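Putative pectin lyase (Geobacillus virus E2, PDB 7CHU) serves as a tailspike of a thermophilic bacteriophage, probably binding and perhaps cleaving polysaccharide on the surface of its bacterial host during invasion. Local coordinates at residues A[112-117]-A[136-141]; A[158-163]-A[172-177]; A[423-428]-A[458-463]; A[435-440]-A[447-452]; A[482-487]-A[495-500]. All blocks are in the same frame, centred on the assembly; numbering follows the deposited sequence.

How the contacts relate
Contacts 1 and 2 belong to neighbouring coils of the beta-helix and are buried. The first is a parallel backbone pairing and the second an apolar packing across the interior, and the two meet through the salt bridge of R136 with E175. Contacts 3 and 4 lie beyond the centre of the chain in an antiparallel region. Their strands 459-469 and 446-451 lie next to each other, contact 4 nesting inside the loop closed by contact 3. Contact 4 is a buried hairpin facing other subunits, whereas surface contact 3 relies partly on asparagines and water. Contact 5, partly buried, ties a loop to a strand near the C-terminus, about 28 Å from contact 4 between centres.

Contact 1: A[112-117]-A[136-141]; sequences GGIVYF and RLVGAG
G113 opens the pairing with R136, its carbonyl O accepting the bond from R136 N. The unusual backbone angles of G113 (phi 145°) would press a side chain against the preceding carbonyl, which explains the glycine. I114 comes next and lays CG1 over one face of the R136 guanidinium, 3.4 Å from NH2. The arginine chain is bent at chi3 (-68°), so that NE turns off the line of the carbons before it. Its nitrogens have further partners, NH1 in a salt bridge with E175 and NH2 in a hydrogen bond to A140 O of the second subunit. The other branch of I114, CG2, rests on V138 CG2 at 3.7 Å.

V115 then grips the partner strand twice: its N bonds R136 O at 2.8 Å, and its O receives V138 N. This in-register parallel pairing of 113-117 with 135-139 joins successive coils of a parallel beta-helix, the fold of the pectate lyase-like family. The apolar V115 and L137 face inward, CB to CD2 4.0 Å, and both touch I98 of helix 91-99.

Y116 returns to the side of I114 and V138. Its CG is anti to the backbone N (chi1 178°); CE1 lies 3.5 Å from G139 O and OH 3.4 Å from A140 CB. F117 shares the inner side with L137: its N bonds V138 O at 2.7 Å, its ring presents an edge to that oxygen, and CE1 meets L137 CB obliquely beside M177.

Contact 2: A[158-163]-A[172-177]; sequences FEFVPS and VGIEKM
In the interior of the parallel beta-helix, F158 and F160 of one wall meet V172, I174 and M177 of another. The walls are too far apart for backbone pairing, with the CA atoms of F160 and V172 8.0 Å apart, so large side chains must bridge the gap. The strands bond instead through their backbones to other coils, as F158 does with S190.

The F160 ring reaches across and is met along its length. Its CD2 lies 3.8 Å from V172 CB, the two side chains sliding past each other in opposite directions. Farther out, CE1 touches I174 CD1 at 3.8 Å while CZ rests near CG1 of the same isoleucine. Between these two partners G173, without a side chain, brings its carbonyl O near the ring, 4.1 Å from CZ of F160.

F158 reaches the far end of the facing strand, where the chain turns a corner at K176 with positive phi (58°). Beyond that corner M177 points back toward F158, and its SD approaches CE2 at 4.0 Å. The sulfur is 5.2 Å from the ring centroid and 65° off the normal, an oblique Met-aromatic contact. L137 touches F158, F160 and M177, linking this layer to the neighbouring coil.

No hydrogen bond crosses between the two segments, so shape and dispersion alone carry the apolar contact between these two walls.

Contact 3: A[423-428]-A[458-463]; sequences NFIQPK and NSNVTL
F424 and L463 both hold CG anti to the carbonyl carbon (chi1 -64° and -72°), and the two side chains cross at about a right angle. L463 CD1 comes down over one face of the phenyl ring as a CH-pi contact, 4.2 Å from its centroid and 18° off the normal. On the other side of the strands, N423 and N460 stack their amides nearly parallel, and N460 OD1 also lies 3.8 Å from I425 CG1.

Two straight backbone bonds hold the antiparallel pairing, V461 N to F424 O and Q426 N to S459 O, each 2.9 Å. The strands nevertheless splay, and at the F424 end a water takes the place of a direct bond, accepting from F424 N and donating to V461 O. At the other end, N458 N lies 3.2 Å from P427 O, bonding it from above the carbonyl plane, and makes a weak bond to Q426 O. N458 adopts positive phi, which asparagine tolerates well, and its OD1 is bonded to N379.

Q426 crosses V461 with CB against CG1 at 3.8 Å. Its long, extended chain carries a buried amide to partners in the fold: OE1 takes the N-H of S454, while NE2 reaches S433 and N452 O.

The pairing thus joins strand 423-426 to the start of strand 459-469 by two straight bonds and, at the N458 end, bent or weak ones. A water completes the F424 end, and the amide of Q426, bonded to S454, S433 and N452, ties the side of F424 and V461 to the adjoining loop and strands.

Contact 4: A[435-440]-A[447-452]; sequences GIQIAD and AFVGAN
I436 and F448 stand side by side on one face of the hairpin and point the same way, with I436 CG1 3.9 Å from F448 CE2. On the opposite face Q437 CG meets A447 CB, also at 3.9 Å, the small alanine suiting a place beside a long side chain. G435 faces V449, whose CG2 comes within 3.4 Å of G435 O. A side chain at G435 would crowd that methyl group, so glycine fits the position.

Beneath these contacts lie two hydrogen-bonded pairs that fix the register. G435 and V449 exchange bonds in both directions, N to O 3.0 Å each way. Q437 and A447 do likewise, with A447 N to Q437 O at 2.8 Å. I436 and F448 form the non-hydrogen-bonded pair between them.

Farther out, I436 packs on I436, and F448 on F448, of each of the other two subunits, so their apolar face closes on the trimer interior. Within the chain, strands 410-415 and 459-469 flank the hairpin: through backbone hydrogen bonds I436 is joined to L413 and F448 to L466 and L467, while V449 touches both F414 and L463.

Contact 5: A[482-487]-A[495-500]; sequences FTPVTA and LFVDSA
V485 bridges to the strand end at a single point: its N bonds V497 O at 3.0 Å and its O receives S499 N at 2.8 Å, while the two segments run 80° apart. The S499 donor stands above the V485 carbonyl plane.

F482 packs its CB on V497 CG2, 3.6 Å apart, and its ring tip continues to L495, CZ to CD2 4.0 Å, the side chains crossing at about a right angle. P484, a residue without an amide hydrogen to pair, lies beside V497 and puts CB 3.7 Å from S499 CB. F496 holds CG in the crowded position between N and carbonyl carbon (chi1 65°). Its ring meets the loop obliquely: CD1 lies 3.9 Å from V485 CG2 and CE1 3.8 Å from A487 CA.

D498 gathers the polar contacts at this end. Its OD1 accepts from A500 N, an Asx turn, and a water links the same oxygen to A487 N, while OD2 pairs with K505. Another water accepts from V497 N and lies close to T483 O.

In the trimer L495 pairs antiparallel with a strand of the second subunit, and F482 packs on L495 of the third. The apolar residues thus serve both the loop and the interface, whereas the carboxylate of D498, probably stabilised by the nearby lysine, and the water it shares with A487 N fix the chain around the end of the strand.

Contact 1: A[112-117]-A[136-141]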
# COMPACT_ATOMS: atom_id res chain seq x y z
N GLY A 112 -25.27 14.16 -12.17
CA GLY A 112 -24.37 14.55 -11.09
C GLY A 112 -23.29 15.50 -11.56
O GLY A 112 -23.43 16.20 -12.55
N GLY A 113 -22.18 15.52 -10.83
CA GLY A 113 -21.03 16.30 -11.25
C GLY A 113 -20.29 16.90 -10.08
O GLY A 113 -20.54 16.58 -8.92
N ILE A 114 -19.36 17.80 -10.40
CA ILE A 114 -18.49 18.42 -9.41
C ILE A 114 -19.10 19.75 -8.99
O ILE A 114 -19.57 20.52 -9.84
CB ILE A 114 -17.06 18.63 -9.96
CG1 ILE A 114 -16.34 17.29 -10.18
CG2 ILE A 114 -16.24 19.54 -9.04
CD1 ILE A 114 -14.87 17.45 -10.64
N VAL A 115 -19.06 20.03 -7.69
CA VAL A 115 -19.25 21.37 -7.14
C VAL A 115 -17.89 21.89 -6.71
O VAL A 115 -17.26 21.35 -5.79
CB VAL A 115 -20.23 21.36 -5.96
CG1 VAL A 115 -20.30 22.77 -5.34
CG2 VAL A 115 -21.62 20.90 -6.41
N TYR A 116 -17.41 22.94 -7.36
CA TYR A 116 -16.03 23.37 -7.21
C TYR A 116 -15.96 24.61 -6.34
O TYR A 116 -16.72 25.57 -6.56
CB TYR A 116 -15.39 23.66 -8.57
CG TYR A 116 -13.99 24.16 -8.37
CD1 TYR A 116 -12.98 23.30 -7.95
CD2 TYR A 116 -13.67 25.50 -8.55
CE1 TYR A 116 -11.67 23.75 -7.75
CE2 TYR A 116 -12.37 25.97 -8.35
CZ TYR A 116 -11.38 25.09 -7.95
OH TYR A 116 -10.09 25.56 -7.75
N PHE A 117 -15.05 24.60 -5.36
CA PHE A 117 -14.86 25.70 -4.41
C PHE A 117 -13.49 26.32 -4.69
O PHE A 117 -12.47 25.70 -4.34
CB PHE A 117 -14.89 25.20 -2.94
CG PHE A 117 -16.20 24.62 -2.49
CD1 PHE A 117 -16.67 23.42 -3.00
CD2 PHE A 117 -16.92 25.22 -1.47
CE1 PHE A 117 -17.87 22.88 -2.57
CE2 PHE A 117 -18.13 24.70 -1.02
CZ PHE A 117 -18.61 23.53 -1.57
N ARG A 136 -19.61 15.49 -6.12
CA ARG A 136 -18.28 15.60 -5.55
C ARG A 136 -18.01 17.05 -5.20
O ARG A 136 -18.21 17.93 -6.04
CB ARG A 136 -17.22 15.09 -6.53
CG ARG A 136 -17.01 13.60 -6.49
CD ARG A 136 -15.77 13.25 -7.29
NE ARG A 136 -15.99 13.48 -8.71
CZ ARG A 136 -15.07 13.96 -9.55
NH1 ARG A 136 -13.85 14.27 -9.12
NH2 ARG A 136 -15.37 14.13 -10.83
N LEU A 137 -17.54 17.30 -3.98
CA LEU A 137 -17.13 18.63 -3.53
C LEU A 137 -15.61 18.74 -3.67
O LEU A 137 -14.86 18.05 -2.98
CB LEU A 137 -17.56 18.88 -2.09
CG LEU A 137 -19.00 18.57 -1.67
CD1 LEU A 137 -19.23 18.87 -0.18
CD2 LEU A 137 -20.02 19.33 -2.55
N VAL A 138 -15.16 19.64 -4.54
CA VAL A 138 -13.75 19.75 -4.90
C VAL A 138 -13.30 21.18 -4.67
O VAL A 138 -13.94 22.11 -5.15
CB VAL A 138 -13.52 19.35 -6.37
CG1 VAL A 138 -12.04 19.54 -6.77
CG2 VAL A 138 -14.01 17.91 -6.63
N GLY A 139 -12.19 21.36 -3.94
CA GLY A 139 -11.57 22.65 -3.76
C GLY A 139 -10.25 22.78 -4.50
O GLY A 139 -9.86 21.94 -5.31
N ALA A 140 -9.55 23.87 -4.21
CA ALA A 140 -8.28 24.17 -4.87
C ALA A 140 -7.07 23.57 -4.16
O ALA A 140 -5.95 23.66 -4.69
CB ALA A 140 -8.10 25.68 -5.00
N GLY A 141 -7.26 22.96 -2.99
CA GLY A 141 -6.18 22.38 -2.22
C GLY A 141 -6.62 22.13 -0.79
O GLY A 141 -7.52 22.81 -0.30

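Contact 2: A[158-163]-A[172-177]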
# COMPACT_ATOMS: atom_id res chain seq x y z
N PHE A 158 -20.81 19.43 6.54
CA PHE A 158 -21.34 18.76 5.35
C PHE A 158 -22.00 17.47 5.80
O PHE A 158 -21.33 16.58 6.32
CB PHE A 158 -20.24 18.44 4.34
CG PHE A 158 -19.65 19.64 3.67
CD1 PHE A 158 -20.46 20.55 3.00
CD2 PHE A 158 -18.27 19.83 3.67
CE1 PHE A 158 -19.90 21.64 2.35
CE2 PHE A 158 -17.71 20.92 3.03
CZ PHE A 158 -18.52 21.83 2.38
N GLU A 159 -23.30 17.34 5.52
CA GLU A 159 -24.05 16.11 5.76
C GLU A 159 -24.34 15.43 4.43
O GLU A 159 -25.10 15.97 3.60
CB GLU A 159 -25.36 16.40 6.52
CG GLU A 159 -26.09 15.13 6.98
CD GLU A 159 -27.52 15.38 7.54
OE1 GLU A 159 -28.23 16.30 7.06
OE2 GLU A 159 -27.95 14.64 8.45
N PHE A 160 -23.78 14.24 4.23
CA PHE A 160 -24.10 13.37 3.10
C PHE A 160 -25.02 12.28 3.64
O PHE A 160 -24.61 11.48 4.48
CB PHE A 160 -22.85 12.71 2.48
CG PHE A 160 -21.85 13.67 1.86
CD1 PHE A 160 -20.95 14.36 2.65
CD2 PHE A 160 -21.79 13.84 0.47
CE1 PHE A 160 -20.02 15.22 2.08
CE2 PHE A 160 -20.87 14.69 -0.11
CZ PHE A 160 -19.99 15.40 0.70
N VAL A 161 -26.26 12.24 3.15
CA VAL A 161 -27.25 11.24 3.57
C VAL A 161 -28.31 11.21 2.47
O VAL A 161 -28.64 12.27 1.94
CB VAL A 161 -27.85 11.58 4.94
CG1 VAL A 161 -28.66 12.90 4.90
CG2 VAL A 161 -28.76 10.46 5.47
N PRO A 162 -28.87 10.06 2.10
CA PRO A 162 -29.93 10.07 1.09
C PRO A 162 -31.16 10.77 1.62
O PRO A 162 -31.54 10.61 2.78
CB PRO A 162 -30.21 8.58 0.84
CG PRO A 162 -29.73 7.88 2.12
CD PRO A 162 -28.53 8.69 2.54
N SER A 163 -31.81 11.56 0.75
CA SER A 163 -33.07 12.18 1.16
C SER A 163 -34.11 11.11 1.52
O SER A 163 -34.91 11.32 2.43
CB SER A 163 -33.59 13.10 0.06
OG SER A 163 -33.79 12.39 -1.16
N VAL A 172 -20.48 9.71 -4.01
CA VAL A 172 -20.25 11.07 -3.50
C VAL A 172 -18.81 11.17 -3.02
O VAL A 172 -18.11 10.18 -2.86
CB VAL A 172 -21.24 11.45 -2.38
CG1 VAL A 172 -22.68 11.63 -2.93
CG2 VAL A 172 -21.19 10.42 -1.25
N GLY A 173 -18.35 12.40 -2.79
CA GLY A 173 -16.97 12.53 -2.35
C GLY A 173 -16.60 13.97 -2.04
O GLY A 173 -17.34 14.92 -2.34
N ILE A 174 -15.42 14.10 -1.42
CA ILE A 174 -14.77 15.37 -1.15
C ILE A 174 -13.32 15.23 -1.63
O ILE A 174 -12.70 14.19 -1.42
CB ILE A 174 -14.79 15.73 0.36
CG1 ILE A 174 -16.24 15.82 0.90
CG2 ILE A 174 -14.03 17.04 0.62
CD1 ILE A 174 -16.32 16.13 2.38
N GLU A 175 -12.79 16.28 -2.26
CA GLU A 175 -11.40 16.31 -2.70
C GLU A 175 -10.83 17.70 -2.47
O GLU A 175 -11.50 18.70 -2.73
CB GLU A 175 -11.23 15.94 -4.18
CG GLU A 175 -11.80 14.59 -4.62
CD GLU A 175 -11.80 14.46 -6.16
OE1 GLU A 175 -10.88 15.00 -6.80
OE2 GLU A 175 -12.72 13.84 -6.72
N LYS A 176 -9.60 17.76 -1.97
CA LYS A 176 -8.78 18.96 -2.01
C LYS A 176 -9.43 20.17 -1.32
O LYS A 176 -9.54 21.26 -1.90
CB LYS A 176 -8.43 19.30 -3.46
CG LYS A 176 -7.84 18.17 -4.25
CD LYS A 176 -6.45 17.88 -3.74
CE LYS A 176 -5.75 16.76 -4.52
NZ LYS A 176 -4.34 16.64 -3.98
N MET A 177 -9.78 20.00 -0.04
CA MET A 177 -10.29 21.11 0.76
C MET A 177 -10.24 20.70 2.24
O MET A 177 -10.10 19.52 2.56
CB MET A 177 -11.73 21.49 0.35
CG MET A 177 -12.81 20.53 0.87
SD MET A 177 -14.52 21.14 0.57
CE MET A 177 -14.49 21.10 -1.19

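Contact 3: A[423-428]-A[458-463]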
# COMPACT_ATOMS: atom_id res chain seq x y z
N ASN A 423 11.30 -13.93 35.00
CA ASN A 423 10.30 -14.89 35.45
C ASN A 423 9.81 -15.76 34.31
O ASN A 423 9.87 -15.40 33.14
CB ASN A 423 9.12 -14.16 36.09
CG ASN A 423 9.54 -13.26 37.22
OD1 ASN A 423 9.23 -12.08 37.24
ND2 ASN A 423 10.25 -13.82 38.17
N PHE A 424 9.28 -16.91 34.69
CA PHE A 424 8.57 -17.81 33.80
C PHE A 424 7.10 -17.77 34.19
O PHE A 424 6.75 -18.11 35.33
CB PHE A 424 9.13 -19.22 33.89
CG PHE A 424 10.57 -19.33 33.43
CD1 PHE A 424 10.88 -19.27 32.08
CD2 PHE A 424 11.61 -19.47 34.35
CE1 PHE A 424 12.22 -19.37 31.64
CE2 PHE A 424 12.93 -19.57 33.93
CZ PHE A 424 13.24 -19.51 32.56
N ILE A 425 6.24 -17.34 33.26
CA ILE A 425 4.83 -17.12 33.54
C ILE A 425 4.02 -18.29 33.01
O ILE A 425 4.22 -18.72 31.87
CB ILE A 425 4.35 -15.80 32.92
CG1 ILE A 425 5.10 -14.64 33.59
CG2 ILE A 425 2.84 -15.68 33.04
CD1 ILE A 425 4.61 -13.26 33.16
N GLN A 426 3.12 -18.81 33.84
CA GLN A 426 2.19 -19.88 33.49
C GLN A 426 0.83 -19.25 33.22
O GLN A 426 0.14 -18.86 34.18
CB GLN A 426 2.10 -20.91 34.62
CG GLN A 426 1.24 -22.12 34.31
CD GLN A 426 1.20 -23.11 35.48
OE1 GLN A 426 0.42 -22.96 36.42
NE2 GLN A 426 2.06 -24.13 35.42
N PRO A 427 0.39 -19.14 31.96
CA PRO A 427 -0.86 -18.41 31.67
C PRO A 427 -2.10 -19.07 32.23
O PRO A 427 -2.94 -18.38 32.82
CB PRO A 427 -0.88 -18.37 30.14
CG PRO A 427 0.48 -18.58 29.72
CD PRO A 427 1.10 -19.50 30.72
N LYS A 428 -2.26 -20.38 32.05
CA LYS A 428 -3.42 -21.12 32.55
C LYS A 428 -3.01 -21.88 33.81
O LYS A 428 -2.28 -22.87 33.74
CB LYS A 428 -3.96 -22.09 31.50
CG LYS A 428 -5.19 -22.88 31.97
CD LYS A 428 -5.98 -23.39 30.78
CE LYS A 428 -7.39 -23.84 31.17
NZ LYS A 428 -8.20 -24.17 29.97
N ASN A 458 -1.46 -16.76 35.11
CA ASN A 458 -0.43 -15.73 34.92
C ASN A 458 0.54 -15.63 36.10
O ASN A 458 1.19 -14.60 36.27
CB ASN A 458 -1.06 -14.36 34.62
CG ASN A 458 -1.77 -14.33 33.28
OD1 ASN A 458 -1.27 -14.87 32.30
ND2 ASN A 458 -2.93 -13.68 33.23
N SER A 459 0.68 -16.70 36.88
CA SER A 459 1.59 -16.74 38.02
C SER A 459 3.02 -17.11 37.59
O SER A 459 3.27 -17.63 36.50
CB SER A 459 1.08 -17.75 39.04
OG SER A 459 1.31 -19.07 38.60
N ASN A 460 3.97 -16.85 38.49
CA ASN A 460 5.37 -17.20 38.27
C ASN A 460 5.62 -18.63 38.73
O ASN A 460 5.20 -19.02 39.82
CB ASN A 460 6.30 -16.25 39.02
CG ASN A 460 6.24 -14.84 38.47
OD1 ASN A 460 5.89 -14.64 37.31
ND2 ASN A 460 6.60 -13.86 39.30
N VAL A 461 6.29 -19.41 37.88
CA VAL A 461 6.60 -20.80 38.20
C VAL A 461 8.10 -21.05 38.03
O VAL A 461 8.83 -20.29 37.38
CB VAL A 461 5.79 -21.79 37.33
CG1 VAL A 461 4.31 -21.63 37.60
CG2 VAL A 461 6.11 -21.59 35.84
N THR A 462 8.56 -22.15 38.63
CA THR A 462 9.92 -22.64 38.49
C THR A 462 9.90 -23.79 37.50
O THR A 462 9.07 -24.69 37.61
CB THR A 462 10.46 -23.11 39.84
OG1 THR A 462 10.67 -21.96 40.67
CG2 THR A 462 11.78 -23.85 39.68
N LEU A 463 10.79 -23.74 36.51
CA LEU A 463 10.90 -24.83 35.54
C LEU A 463 11.94 -25.84 36.02
O LEU A 463 13.08 -25.47 36.35
CB LEU A 463 11.26 -24.29 34.16
CG LEU A 463 10.11 -23.55 33.47
CD1 LEU A 463 10.48 -23.20 32.04
CD2 LEU A 463 8.81 -24.35 33.53
O HOH W 1 9.49 -17.77 37.44
O HOH W 2 -3.59 -16.03 30.99

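Contact 4: A[435-440]-A[447-452]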
# COMPACT_ATOMS: atom_id res chain seq x y z
N GLY A 435 8.20 -27.86 28.08
CA GLY A 435 8.88 -27.25 26.95
C GLY A 435 10.20 -27.92 26.63
O GLY A 435 10.73 -28.74 27.39
N ILE A 436 10.72 -27.55 25.46
CA ILE A 436 12.07 -27.85 25.02
C ILE A 436 12.81 -26.54 24.82
O ILE A 436 12.27 -25.59 24.25
CB ILE A 436 12.06 -28.65 23.71
CG1 ILE A 436 11.27 -29.95 23.86
CG2 ILE A 436 13.50 -28.95 23.22
CD1 ILE A 436 11.08 -30.68 22.52
N GLN A 437 14.05 -26.46 25.32
CA GLN A 437 14.88 -25.30 25.06
C GLN A 437 16.23 -25.77 24.55
O GLN A 437 16.83 -26.70 25.11
CB GLN A 437 15.02 -24.41 26.30
CG GLN A 437 15.51 -25.11 27.57
CD GLN A 437 15.32 -24.24 28.81
OE1 GLN A 437 14.33 -23.51 28.94
NE2 GLN A 437 16.27 -24.31 29.73
N ILE A 438 16.69 -25.15 23.46
CA ILE A 438 17.87 -25.58 22.71
C ILE A 438 18.94 -24.50 22.87
O ILE A 438 18.78 -23.38 22.39
CB ILE A 438 17.52 -25.82 21.24
CG1 ILE A 438 16.40 -26.86 21.12
CG2 ILE A 438 18.75 -26.21 20.43
CD1 ILE A 438 15.79 -26.90 19.72
N ALA A 439 20.03 -24.84 23.57
CA ALA A 439 21.05 -23.87 23.93
C ALA A 439 22.23 -23.95 22.96
O ALA A 439 22.30 -24.84 22.11
CB ALA A 439 21.53 -24.11 25.36
N ASP A 440 23.13 -22.98 23.06
CA ASP A 440 24.42 -23.06 22.38
C ASP A 440 25.56 -23.05 23.40
O ASP A 440 26.57 -22.36 23.24
CB ASP A 440 24.58 -21.98 21.30
CG ASP A 440 24.23 -20.57 21.76
OD1 ASP A 440 24.39 -20.27 22.96
OD2 ASP A 440 23.78 -19.76 20.89
N ALA A 447 17.49 -29.22 26.24
CA ALA A 447 16.91 -29.47 27.55
C ALA A 447 15.40 -29.58 27.49
O ALA A 447 14.73 -28.91 26.70
CB ALA A 447 17.31 -28.38 28.55
N PHE A 448 14.86 -30.45 28.35
CA PHE A 448 13.43 -30.67 28.52
C PHE A 448 13.05 -30.18 29.91
O PHE A 448 13.72 -30.52 30.89
CB PHE A 448 13.10 -32.15 28.37
CG PHE A 448 13.41 -32.70 27.02
CD1 PHE A 448 14.73 -32.94 26.63
CD2 PHE A 448 12.39 -32.94 26.10
CE1 PHE A 448 15.02 -33.42 25.37
CE2 PHE A 448 12.66 -33.43 24.83
CZ PHE A 448 13.99 -33.68 24.47
N VAL A 449 11.99 -29.37 29.99
CA VAL A 449 11.64 -28.62 31.19
C VAL A 449 10.15 -28.79 31.45
O VAL A 449 9.37 -29.04 30.53
CB VAL A 449 12.01 -27.12 31.08
CG1 VAL A 449 13.53 -26.93 31.05
CG2 VAL A 449 11.38 -26.49 29.83
N GLY A 450 9.77 -28.68 32.72
CA GLY A 450 8.36 -28.74 33.08
C GLY A 450 8.07 -28.22 34.47
O GLY A 450 8.98 -28.00 35.28
N ALA A 451 6.78 -28.02 34.74
CA ALA A 451 6.32 -27.50 36.02
C ALA A 451 4.88 -27.94 36.24
O ALA A 451 4.10 -28.09 35.29
CB ALA A 451 6.43 -25.97 36.08
N ASN A 452 4.53 -28.14 37.51
CA ASN A 452 3.14 -28.45 37.82
C ASN A 452 2.23 -27.23 37.63
O ASN A 452 2.68 -26.09 37.58
CB ASN A 452 3.01 -28.94 39.27
CG ASN A 452 3.27 -30.41 39.40
OD1 ASN A 452 4.18 -30.82 40.10
ND2 ASN A 452 2.49 -31.21 38.70

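Contact 5: A[482-487]-A[495-500]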
# COMPACT_ATOMS: atom_id res chain seq x y z
N PHE A 482 10.41 -47.93 32.24
CA PHE A 482 10.15 -48.72 31.04
C PHE A 482 8.70 -49.17 30.95
O PHE A 482 8.08 -49.53 31.95
CB PHE A 482 11.04 -49.97 30.99
CG PHE A 482 12.52 -49.69 30.88
CD1 PHE A 482 13.29 -49.50 32.03
CD2 PHE A 482 13.14 -49.67 29.65
CE1 PHE A 482 14.66 -49.26 31.94
CE2 PHE A 482 14.51 -49.43 29.55
CZ PHE A 482 15.26 -49.22 30.70
N THR A 483 8.17 -49.18 29.72
CA THR A 483 6.95 -49.89 29.39
C THR A 483 7.32 -51.26 28.83
O THR A 483 8.13 -51.33 27.90
CB THR A 483 6.13 -49.12 28.35
OG1 THR A 483 5.71 -47.87 28.92
CG2 THR A 483 4.91 -49.93 27.93
N PRO A 484 6.78 -52.35 29.37
CA PRO A 484 7.21 -53.68 28.92
C PRO A 484 6.91 -53.91 27.44
O PRO A 484 5.84 -53.59 26.95
CB PRO A 484 6.42 -54.65 29.82
CG PRO A 484 6.12 -53.84 31.09
CD PRO A 484 5.90 -52.42 30.56
N VAL A 485 7.87 -54.53 26.74
CA VAL A 485 7.75 -54.89 25.33
C VAL A 485 8.18 -56.35 25.17
O VAL A 485 8.82 -56.92 26.04
CB VAL A 485 8.59 -54.00 24.39
CG1 VAL A 485 8.14 -52.55 24.47
CG2 VAL A 485 10.09 -54.13 24.73
N THR A 486 7.89 -56.90 24.00
CA THR A 486 8.30 -58.26 23.69
C THR A 486 9.79 -58.31 23.37
O THR A 486 10.35 -57.38 22.79
CB THR A 486 7.52 -58.81 22.49
OG1 THR A 486 7.96 -58.14 21.30
CG2 THR A 486 6.01 -58.60 22.69
N ALA A 487 10.41 -59.45 23.71
CA ALA A 487 11.84 -59.62 23.46
C ALA A 487 12.15 -59.62 21.97
O ALA A 487 13.15 -59.04 21.53
CB ALA A 487 12.34 -60.91 24.11
N LEU A 495 18.26 -52.45 25.99
CA LEU A 495 17.79 -52.61 27.36
C LEU A 495 16.28 -52.40 27.38
O LEU A 495 15.78 -51.44 26.78
CB LEU A 495 18.51 -51.63 28.28
CG LEU A 495 18.39 -51.70 29.79
CD1 LEU A 495 19.04 -52.99 30.33
CD2 LEU A 495 19.06 -50.46 30.35
N PHE A 496 15.55 -53.31 28.04
CA PHE A 496 14.08 -53.27 28.05
C PHE A 496 13.58 -54.10 29.24
O PHE A 496 14.31 -54.91 29.79
CB PHE A 496 13.48 -53.82 26.75
CG PHE A 496 13.75 -55.30 26.53
CD1 PHE A 496 12.73 -56.23 26.62
CD2 PHE A 496 15.03 -55.74 26.21
CE1 PHE A 496 12.98 -57.59 26.41
CE2 PHE A 496 15.30 -57.09 25.99
CZ PHE A 496 14.27 -58.02 26.09
N VAL A 497 12.32 -53.88 29.60
CA VAL A 497 11.58 -54.81 30.45
C VAL A 497 10.74 -55.72 29.56
O VAL A 497 9.91 -55.25 28.77
CB VAL A 497 10.71 -54.06 31.47
CG1 VAL A 497 9.86 -55.04 32.26
CG2 VAL A 497 11.58 -53.23 32.40
N ASP A 498 10.95 -57.02 29.69
CA ASP A 498 10.26 -58.03 28.90
C ASP A 498 8.81 -58.20 29.37
O ASP A 498 8.57 -58.58 30.52
CB ASP A 498 11.02 -59.35 29.02
CG ASP A 498 10.52 -60.43 28.07
OD1 ASP A 498 9.43 -60.31 27.48
OD2 ASP A 498 11.24 -61.42 27.91
N SER A 499 7.84 -58.00 28.47
CA SER A 499 6.44 -58.13 28.85
C SER A 499 6.05 -59.58 29.14
O SER A 499 4.99 -59.80 29.73
CB SER A 499 5.53 -57.55 27.77
OG SER A 499 5.67 -58.25 26.55
N ALA A 500 6.88 -60.55 28.75
CA ALA A 500 6.60 -61.95 29.08
C ALA A 500 6.68 -62.20 30.58
O ALA A 500 5.89 -62.97 31.13
CB ALA A 500 7.58 -62.87 28.35
O HOH W 3 10.75 -52.02 27.93
O HOH W 4 8.78 -61.26 25.21